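Local coordinates for protein fluoroacetyl coenzyme A thioesterase (Streptomyces cattleya, PDB 3KUV) that hydrolyses fluoroacetyl-CoA to fluoroacetate and CoA before it can react with citrate synthase, and so confers resistance to fluoroacetate, at residues A79-E91 with W102-G114. The protein carries 1 engineered substitution. Sequence-based numbering, arbitrary orientation.
Sequences ATPPGLTVTVTAE and WRVSAHDGVDEIG. With ACT (acetate ion), chain I.
Strands 85-91 and 102-107 run antiparallel (164°), their axes 4.7 Å apart at closest approach, with Thr-87, Thr-89 and Glu-91 each exchanging two backbone hydrogen bonds with His-107, Ser-105 and Arg-103 respectively. Beyond the Thr-87/His-107 pair a water bridges the segments, accepting from Thr-85 N and donating to Asp-108 O. Past it, Thr-80 and Asp-108 approach from opposite directions, and Thr-80 OG1 donates to Asp-108 OD2 over 2.7 Å, on the anti side of the carboxylate. With its CG held between backbone N and carbonyl carbon (chi1 61°), Asp-108 also turns OD1 back onto its own loop, where Asp-111 N meets it at 2.8 Å, nearly straight, and Val-110 N closes an Asx turn. Lys-135 of the second subunit forms a salt bridge with OD2, so the whole carboxylate is engaged. Leu-84 CD1 lies against this group, 3.8 Å from Asp-108 OD2, and touches Val-110 CG2. On the strands' buried face, Val-86 CG1 meets Ile-113 CD1 at 4.0 Å, the two side chains crossing at about a right angle; helix 42-57 packs on both, through Leu-48 and Met-45. Farther along, Ala-90 CB rests 4.0 Å from Trp-102 CE3. The other face carries Thr-87 and His-107 side by side, with Thr-87 CB 3.8 Å from His-107 CE1 over the ring face, a CH-pi contact in one of two His-107 conformers, while Thr-87 OG1 is hydrogen-bonded to Asp-14 of strand 10-16. Arg-103 extends away from its neighbour strand, and its NE binds an acetate, probably from the crystallisation liquor. Ile-113 and Gly-114 together stand opposite Ala-106, a classic beta bulge. Together these strands form central hairpins of the antiparallel hot dog sheet, wrapped around helix 42-57, which bears residues assigned to substrate binding, among them Met-45.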
loop_
_atom_site.group_PDB
_atom_site.type_symbol
_atom_site.label_atom_id
_atom_site.label_comp_id
_atom_site.label_asym_id
_atom_site.label_seq_id
_atom_site.Cartn_x
_atom_site.Cartn_y
_atom_site.Cartn_z
ATOM N N ALA B 79 9.889 -8.059 -8.291
ATOM C CA ALA B 79 9.781 -6.668 -8.599
ATOM C C ALA B 79 9.440 -6.488 -10.104
ATOM O O ALA B 79 9.753 -7.339 -10.953
ATOM C CB ALA B 79 11.090 -5.940 -8.267
ATOM N N THR B 80 8.734 -5.375 -10.383
ATOM C CA THR B 80 8.148 -5.189 -11.742
ATOM C C THR B 80 8.539 -3.812 -12.277
ATOM O O THR B 80 8.201 -2.792 -11.721
ATOM C CB THR B 80 6.584 -5.218 -11.633
ATOM O OG1 THR B 80 6.154 -6.484 -11.085
ATOM C CG2 THR B 80 5.855 -5.019 -12.987
ATOM N N PRO B 81 9.265 -3.766 -13.412
ATOM C CA PRO B 81 9.559 -2.477 -14.075
ATOM C C PRO B 81 8.361 -1.957 -14.832
ATOM O O PRO B 81 7.476 -2.745 -15.220
ATOM C CB PRO B 81 10.625 -2.915 -15.118
ATOM C CG PRO B 81 10.270 -4.340 -15.471
ATOM C CD PRO B 81 9.717 -4.956 -14.146
ATOM N N PRO B 82 8.380 -0.684 -15.129
ATOM C CA PRO B 82 7.311 -0.112 -16.021
ATOM C C PRO B 82 7.306 -0.828 -17.359
ATOM O O PRO B 82 8.313 -1.324 -17.872
ATOM C CB PRO B 82 7.740 1.328 -16.206
ATOM C CG PRO B 82 8.587 1.640 -14.913
ATOM C CD PRO B 82 9.323 0.370 -14.663
ATOM N N GLY B 83 6.112 -1.004 -17.857
ATOM C CA GLY B 83 5.890 -1.560 -19.197
ATOM C C GLY B 83 5.347 -2.976 -19.180
ATOM O O GLY B 83 4.695 -3.443 -20.188
ATOM N N LEU B 84 5.499 -3.709 -18.073
ATOM C CA LEU B 84 4.794 -5.007 -17.910
ATOM C C LEU B 84 3.344 -4.775 -17.482
ATOM O O LEU B 84 3.027 -3.722 -16.966
ATOM C CB LEU B 84 5.487 -5.913 -16.815
ATOM C CG LEU B 84 6.872 -6.381 -17.298
ATOM C CD1 LEU B 84 7.441 -7.215 -16.187
ATOM C CD2 LEU B 84 6.855 -7.248 -18.560
ATOM N N THR B 85 2.498 -5.787 -17.730
ATOM C CA THR B 85 1.099 -5.708 -17.298
ATOM C C THR B 85 1.009 -6.482 -15.957
ATOM O O THR B 85 1.332 -7.694 -15.920
ATOM C CB THR B 85 0.199 -6.392 -18.299
ATOM O OG1 THR B 85 0.345 -5.751 -19.605
ATOM C CG2 THR B 85 -1.276 -6.341 -17.907
ATOM N N VAL B 86 0.532 -5.803 -14.942
ATOM C CA VAL B 86 0.239 -6.464 -13.660
ATOM C C VAL B 86 -1.241 -6.919 -13.754
ATOM O O VAL B 86 -2.172 -6.089 -14.045
ATOM C CB VAL B 86 0.462 -5.534 -12.471
ATOM C CG1 VAL B 86 -0.106 -6.238 -11.166
ATOM C CG2 VAL B 86 1.942 -5.293 -12.325
ATOM N N THR B 87 -1.499 -8.199 -13.560
ATOM C CA THR B 87 -2.878 -8.717 -13.475
ATOM C C THR B 87 -3.108 -9.045 -12.000
ATOM O O THR B 87 -2.391 -9.879 -11.444
ATOM C CB THR B 87 -3.082 -9.976 -14.328
ATOM O OG1 THR B 87 -2.900 -9.658 -15.727
ATOM C CG2 THR B 87 -4.469 -10.596 -14.113
ATOM N N VAL B 88 -4.134 -8.415 -11.413
ATOM C CA VAL B 88 -4.590 -8.751 -10.075
ATOM C C VAL B 88 -5.760 -9.711 -10.245
ATOM O O VAL B 88 -6.713 -9.399 -11.024
ATOM C CB VAL B 88 -5.048 -7.516 -9.295
ATOM C CG1 VAL B 88 -5.656 -7.897 -7.941
ATOM C CG2 VAL B 88 -3.842 -6.526 -9.044
ATOM N N THR B 89 -5.758 -10.831 -9.518
ATOM C CA THR B 89 -6.950 -11.715 -9.435
ATOM C C THR B 89 -7.523 -11.540 -8.032
ATOM O O THR B 89 -6.752 -11.689 -7.038
ATOM C CB THR B 89 -6.509 -13.170 -9.643
ATOM O OG1 THR B 89 -5.965 -13.270 -10.978
ATOM C CG2 THR B 89 -7.717 -14.111 -9.598
ATOM N N ALA B 90 -8.786 -11.168 -7.922
ATOM C CA ALA B 90 -9.458 -10.976 -6.593
ATOM C C ALA B 90 -10.557 -12.024 -6.495
ATOM O O ALA B 90 -11.392 -12.132 -7.385
ATOM C CB ALA B 90 -10.097 -9.632 -6.506
ATOM N N GLU B 91 -10.621 -12.711 -5.396
ATOM C CA GLU B 91 -11.571 -13.829 -5.246
ATOM C C GLU B 91 -12.301 -13.550 -3.966
ATOM O O GLU B 91 -11.721 -13.450 -2.877
ATOM C CB GLU B 91 -10.823 -15.114 -5.175
ATOM C CG GLU B 91 -11.823 -16.271 -5.218
ATOM C CD GLU B 91 -11.179 -17.654 -5.352
ATOM O OE1 GLU B 91 -9.945 -17.794 -5.682
ATOM O OE2 GLU B 91 -11.959 -18.627 -5.156
ATOM N N TRP B 102 -11.508 -10.783 0.835
ATOM C CA TRP B 102 -11.037 -11.231 -0.445
ATOM C C TRP B 102 -9.682 -11.968 -0.300
ATOM O O TRP B 102 -8.915 -11.629 0.641
ATOM C CB TRP B 102 -10.762 -9.987 -1.295
ATOM C CG TRP B 102 -11.972 -9.013 -1.421
ATOM C CD1 TRP B 102 -12.331 -7.977 -0.588
ATOM C CD2 TRP B 102 -12.795 -8.990 -2.483
ATOM N NE1 TRP B 102 -13.440 -7.364 -1.047
ATOM C CE2 TRP B 102 -13.782 -8.010 -2.237
ATOM C CE3 TRP B 102 -12.878 -9.818 -3.655
ATOM C CZ2 TRP B 102 -14.735 -7.722 -3.165
ATOM C CZ3 TRP B 102 -13.829 -9.591 -4.494
ATOM C CH2 TRP B 102 -14.792 -8.539 -4.273
ATOM N N ARG B 103 -9.391 -12.928 -1.178
ATOM C CA ARG B 103 -8.070 -13.429 -1.427
ATOM C C ARG B 103 -7.585 -12.712 -2.674
ATOM O O ARG B 103 -8.331 -12.664 -3.724
ATOM C CB ARG B 103 -8.104 -14.979 -1.615
ATOM C CG ARG B 103 -6.789 -15.610 -1.586
ATOM C CD ARG B 103 -6.726 -17.169 -1.773
ATOM N NE ARG B 103 -5.296 -17.516 -1.648
ATOM C CZ ARG B 103 -4.353 -17.438 -2.604
ATOM N NH1 ARG B 103 -4.625 -17.034 -3.844
ATOM N NH2 ARG B 103 -3.097 -17.782 -2.297
ATOM N N VAL B 104 -6.374 -12.164 -2.643
ATOM C CA VAL B 104 -5.822 -11.417 -3.785
ATOM C C VAL B 104 -4.477 -11.987 -4.204
ATOM O O VAL B 104 -3.704 -12.524 -3.386
ATOM C CB VAL B 104 -5.700 -9.931 -3.492
ATOM C CG1 VAL B 104 -7.123 -9.327 -3.376
ATOM C CG2 VAL B 104 -4.924 -9.561 -2.196
ATOM N N SER B 105 -4.179 -11.897 -5.496
ATOM C CA SER B 105 -2.825 -12.252 -5.954
ATOM C C SER B 105 -2.530 -11.459 -7.187
ATOM O O SER B 105 -3.464 -10.875 -7.818
ATOM C CB SER B 105 -2.668 -13.707 -6.212
ATOM O OG SER B 105 -3.540 -14.137 -7.247
ATOM N N ALA B 106 -1.266 -11.349 -7.517
ATOM C CA ALA B 106 -0.873 -10.497 -8.673
ATOM C C ALA B 106 0.340 -11.127 -9.379
ATOM O O ALA B 106 1.152 -11.850 -8.756
ATOM C CB ALA B 106 -0.585 -9.052 -8.251
ATOM N N HIS B 107 0.365 -11.022 -10.707
ATOM C CA HIS B 107 1.470 -11.511 -11.505
ATOM C C HIS B 107 1.707 -10.463 -12.561
ATOM O O HIS B 107 0.793 -9.692 -12.939
ATOM C CB HIS B 107 1.009 -12.870 -11.968
ATOM C CG HIS B 107 0.410 -12.913 -13.290
ATOM N ND1 HIS B 107 -0.846 -13.417 -13.507
ATOM C CD2 HIS B 107 0.854 -12.465 -14.494
ATOM C CE1 HIS B 107 -1.160 -13.278 -14.781
ATOM N NE2 HIS B 107 -0.151 -12.684 -15.415
ATOM N N ASP B 108 2.971 -10.369 -13.016
ATOM C CA ASP B 108 3.287 -9.338 -14.021
ATOM C C ASP B 108 3.514 -9.891 -15.432
ATOM O O ASP B 108 4.182 -9.239 -16.233
ATOM C CB ASP B 108 4.464 -8.434 -13.583
ATOM C CG ASP B 108 5.769 -9.216 -13.370
ATOM O OD1 ASP B 108 5.879 -10.362 -13.821
ATOM O OD2 ASP B 108 6.675 -8.560 -12.762
ATOM N N GLY B 109 3.030 -11.094 -15.707
ATOM C CA GLY B 109 3.295 -11.727 -17.002
ATOM C C GLY B 109 4.606 -12.545 -17.008
ATOM O O GLY B 109 4.793 -13.437 -17.870
ATOM N N VAL B 110 5.517 -12.244 -16.083
ATOM C CA VAL B 110 6.812 -12.944 -15.988
ATOM C C VAL B 110 6.858 -13.729 -14.708
ATOM O O VAL B 110 7.034 -14.982 -14.719
ATOM C CB VAL B 110 7.959 -11.949 -16.055
ATOM C CG1 VAL B 110 9.282 -12.730 -15.917
ATOM C CG2 VAL B 110 7.872 -11.165 -17.393
ATOM N N ASP B 111 6.594 -13.058 -13.594
ATOM C CA ASP B 111 6.651 -13.692 -12.308
ATOM C C ASP B 111 5.324 -13.480 -11.531
ATOM O O ASP B 111 4.656 -12.464 -11.704
ATOM C CB ASP B 111 7.735 -13.030 -11.420
ATOM C CG ASP B 111 9.156 -13.184 -11.973
ATOM O OD1 ASP B 111 9.504 -14.367 -12.303
ATOM O OD2 ASP B 111 9.871 -12.153 -12.112
ATOM N N GLU B 112 5.033 -14.368 -10.601
ATOM C CA GLU B 112 4.069 -14.080 -9.524
ATOM C C GLU B 112 4.682 -12.970 -8.660
ATOM O O GLU B 112 5.917 -13.057 -8.322
ATOM C CB GLU B 112 3.809 -15.412 -8.819
ATOM C CG GLU B 112 3.425 -15.429 -7.401
ATOM C CD GLU B 112 1.910 -15.332 -7.081
ATOM O OE1 GLU B 112 1.160 -16.377 -7.085
ATOM O OE2 GLU B 112 1.480 -14.206 -6.713
ATOM N N ILE B 113 3.982 -11.912 -8.314
ATOM C CA ILE B 113 4.594 -10.815 -7.601
ATOM C C ILE B 113 4.006 -10.637 -6.216
ATOM O O ILE B 113 4.572 -9.875 -5.436
ATOM C CB ILE B 113 4.544 -9.455 -8.324
ATOM C CG1 ILE B 113 3.066 -9.042 -8.533
ATOM C CG2 ILE B 113 5.216 -9.576 -9.713
ATOM C CD1 ILE B 113 2.973 -7.544 -9.048
ATOM N N GLY B 114 2.902 -11.306 -5.816
ATOM C CA GLY B 114 2.441 -11.096 -4.369
ATOM C C GLY B 114 1.115 -11.815 -4.238
ATOM O O GLY B 114 0.395 -12.012 -5.234
HETATM C C ACT I . -3.374 -19.631 1.117
HETATM O O ACT I . -4.080 -19.648 0.038
HETATM O OXT ACT I . -3.743 -20.481 1.964
HETATM C CH3 ACT I . -2.180 -18.727 1.411
HETATM O O HOH W 1 3.334 -8.392 -18.765
#